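PDB 4FLN: protease Do-like 2, chloroplastic from Arabidopsis thaliana, which is a chloroplast serine protease that performs the primary cleavage of the photodamaged D1 protein of photosystem II. Local coordinates for residues L378-L383 with L465-E470. Numbering follows the deposited sequence.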
loop_
_atom_site.group_PDB
_atom_site.type_symbol
_atom_site.label_atom_id
_atom_site.label_comp_id
_atom_site.label_asym_id
_atom_site.label_seq_id
_atom_site.Cartn_x
_atom_site.Cartn_y
_atom_site.Cartn_z
ATOM N N LEU B 378 -2.797 -40.150 -2.912
ATOM C CA LEU B 378 -3.439 -39.181 -3.800
ATOM C C LEU B 378 -4.772 -38.754 -3.196
ATOM O O LEU B 378 -5.686 -39.562 -3.031
ATOM C CB LEU B 378 -3.658 -39.739 -5.215
ATOM C CG LEU B 378 -2.510 -40.283 -6.079
ATOM C CD1 LEU B 378 -2.800 -40.015 -7.544
ATOM C CD2 LEU B 378 -1.152 -39.725 -5.690
ATOM N N VAL B 379 -4.881 -37.473 -2.877
ATOM C CA VAL B 379 -6.031 -36.982 -2.140
ATOM C C VAL B 379 -7.046 -36.330 -3.069
ATOM O O VAL B 379 -6.740 -35.340 -3.747
ATOM C CB VAL B 379 -5.592 -35.997 -1.041
ATOM C CG1 VAL B 379 -6.774 -35.250 -0.484
ATOM C CG2 VAL B 379 -4.862 -36.742 0.061
ATOM N N PHE B 380 -8.250 -36.898 -3.095
ATOM C CA PHE B 380 -9.335 -36.409 -3.949
ATOM C C PHE B 380 -10.483 -35.737 -3.165
ATOM O O PHE B 380 -10.923 -36.243 -2.137
ATOM C CB PHE B 380 -9.902 -37.563 -4.786
ATOM C CG PHE B 380 -8.911 -38.185 -5.730
ATOM C CD1 PHE B 380 -8.523 -37.527 -6.882
ATOM C CD2 PHE B 380 -8.397 -39.443 -5.485
ATOM C CE1 PHE B 380 -7.630 -38.100 -7.761
ATOM C CE2 PHE B 380 -7.499 -40.022 -6.360
ATOM C CZ PHE B 380 -7.114 -39.346 -7.499
ATOM N N THR B 381 -10.952 -34.591 -3.651
ATOM C CA THR B 381 -12.214 -34.005 -3.187
ATOM C C THR B 381 -12.985 -33.403 -4.352
ATOM O O THR B 381 -12.410 -33.127 -5.414
ATOM C CB THR B 381 -12.024 -32.871 -2.168
ATOM O OG1 THR B 381 -10.884 -32.089 -2.537
ATOM C CG2 THR B 381 -11.844 -33.405 -0.781
ATOM N N PRO B 382 -14.296 -33.183 -4.155
ATOM C CA PRO B 382 -15.067 -32.440 -5.153
ATOM C C PRO B 382 -14.680 -30.962 -5.110
ATOM O O PRO B 382 -14.387 -30.415 -4.047
ATOM C CB PRO B 382 -16.515 -32.645 -4.702
ATOM C CG PRO B 382 -16.477 -33.800 -3.764
ATOM C CD PRO B 382 -15.158 -33.688 -3.078
ATOM N N LEU B 383 -14.637 -30.335 -6.276
ATOM C CA LEU B 383 -14.364 -28.919 -6.364
ATOM C C LEU B 383 -15.591 -28.206 -5.815
ATOM O O LEU B 383 -16.728 -28.562 -6.136
ATOM C CB LEU B 383 -14.130 -28.532 -7.826
ATOM C CG LEU B 383 -13.175 -27.411 -8.251
ATOM C CD1 LEU B 383 -13.828 -26.606 -9.350
ATOM C CD2 LEU B 383 -12.764 -26.515 -7.107
ATOM N N LEU B 465 -3.645 -48.799 -11.093
ATOM C CA LEU B 465 -4.640 -47.754 -10.960
ATOM C C LEU B 465 -4.258 -46.652 -11.939
ATOM O O LEU B 465 -3.247 -45.971 -11.755
ATOM C CB LEU B 465 -4.647 -47.220 -9.524
ATOM C CG LEU B 465 -5.036 -48.223 -8.427
ATOM C CD1 LEU B 465 -4.893 -47.606 -7.045
ATOM C CD2 LEU B 465 -6.454 -48.737 -8.629
ATOM N N VAL B 466 -5.054 -46.479 -12.989
ATOM C CA VAL B 466 -4.740 -45.473 -14.004
ATOM C C VAL B 466 -5.641 -44.235 -13.916
ATOM O O VAL B 466 -6.845 -44.316 -14.132
ATOM C CB VAL B 466 -4.804 -46.060 -15.436
ATOM C CG1 VAL B 466 -4.406 -45.016 -16.448
ATOM C CG2 VAL B 466 -3.903 -47.268 -15.556
ATOM N N PHE B 467 -5.044 -43.091 -13.601
ATOM C CA PHE B 467 -5.780 -41.840 -13.493
ATOM C C PHE B 467 -5.431 -40.915 -14.646
ATOM O O PHE B 467 -4.292 -40.475 -14.752
ATOM C CB PHE B 467 -5.429 -41.142 -12.184
ATOM C CG PHE B 467 -5.835 -41.909 -10.951
ATOM C CD1 PHE B 467 -4.912 -42.690 -10.266
ATOM C CD2 PHE B 467 -7.139 -41.838 -10.468
ATOM C CE1 PHE B 467 -5.278 -43.389 -9.130
ATOM C CE2 PHE B 467 -7.508 -42.538 -9.339
ATOM C CZ PHE B 467 -6.573 -43.320 -8.668
ATOM N N GLU B 468 -6.397 -40.618 -15.508
ATOM C CA GLU B 468 -6.189 -39.611 -16.545
ATOM C C GLU B 468 -6.725 -38.258 -16.105
ATOM O O GLU B 468 -7.899 -38.128 -15.781
ATOM C CB GLU B 468 -6.844 -40.026 -17.860
ATOM C CG GLU B 468 -6.145 -41.179 -18.553
ATOM C CD GLU B 468 -6.967 -41.758 -19.695
ATOM O OE1 GLU B 468 -6.944 -43.002 -19.877
ATOM O OE2 GLU B 468 -7.636 -40.966 -20.403
ATOM N N PHE B 469 -5.871 -37.245 -16.104
ATOM C CA PHE B 469 -6.292 -35.921 -15.662
ATOM C C PHE B 469 -6.585 -34.999 -16.830
ATOM O O PHE B 469 -6.491 -35.404 -17.991
ATOM C CB PHE B 469 -5.243 -35.293 -14.750
ATOM C CG PHE B 469 -4.984 -36.079 -13.512
ATOM C CD1 PHE B 469 -5.513 -35.687 -12.307
ATOM C CD2 PHE B 469 -4.221 -37.230 -13.557
ATOM C CE1 PHE B 469 -5.277 -36.416 -11.166
ATOM C CE2 PHE B 469 -3.983 -37.967 -12.419
ATOM C CZ PHE B 469 -4.515 -37.560 -11.222
ATOM N N GLU B 470 -6.918 -33.753 -16.502
ATOM C CA GLU B 470 -7.388 -32.771 -17.471
ATOM C C GLU B 470 -6.362 -32.433 -18.543
ATOM O O GLU B 470 -6.701 -32.343 -19.720
ATOM C CB GLU B 470 -7.851 -31.497 -16.753
ATOM C CG GLU B 470 -8.211 -30.323 -17.679
ATOM C CD GLU B 470 -9.456 -30.563 -18.536
ATOM O OE1 GLU B 470 -9.934 -31.715 -18.617
ATOM O OE2 GLU B 470 -9.959 -29.585 -19.134
#
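A backbone hydrogen bond between Phe380 and Ile373 helps hold the strand from which the Phe380 ring reaches Phe467. No hydrogen bond runs between 378-383 and 465-470 themselves. They meet through four buried apolar side chains. The strand axes are 12.1 Å apart at their closest and 55° from parallel, so long side chains must span the interval. Phe380 and Phe467 do most of this. Both CB atoms point toward the other strand, and with CG anti to the carbonyl carbon (chi1 -62° in Phe380) each ring extends into the space between them. The tip of Phe380 lies over one face of the Phe467 ring, with Phe380 CZ 3.7 Å from Phe467 CE2. Phe380 CE2 is 3.9 Å from the same Phe467 CE2. The ring planes are inclined by 37° and the centroids are 5.3 Å apart, an oblique meeting of the two rings. Phe469 comes to the edge of the Phe380 ring, near its plane, with Phe469 CE1 4.5 Å from Phe380 CE1. Leu378 adds a methyl contact, Leu378 CD1 to Phe467 CD1 at 4.4 Å. An alanine in place of Phe467 would probably leave the tip of Phe380 without the ring face beneath it and take from Leu378 CD1 its aromatic neighbour. The contact belongs to the hydrophobic core of the C-terminal PDZ domain, whose antiparallel sheet is curled. Strands 417-422 and 437-442 lie between the two strands in sheet order. Leu419 of 417-422 touches both Phe380 and Phe469, Phe442 packs edge-to-face with Phe467, and Leu477 of strand 474-478 touches Leu378 and Phe467.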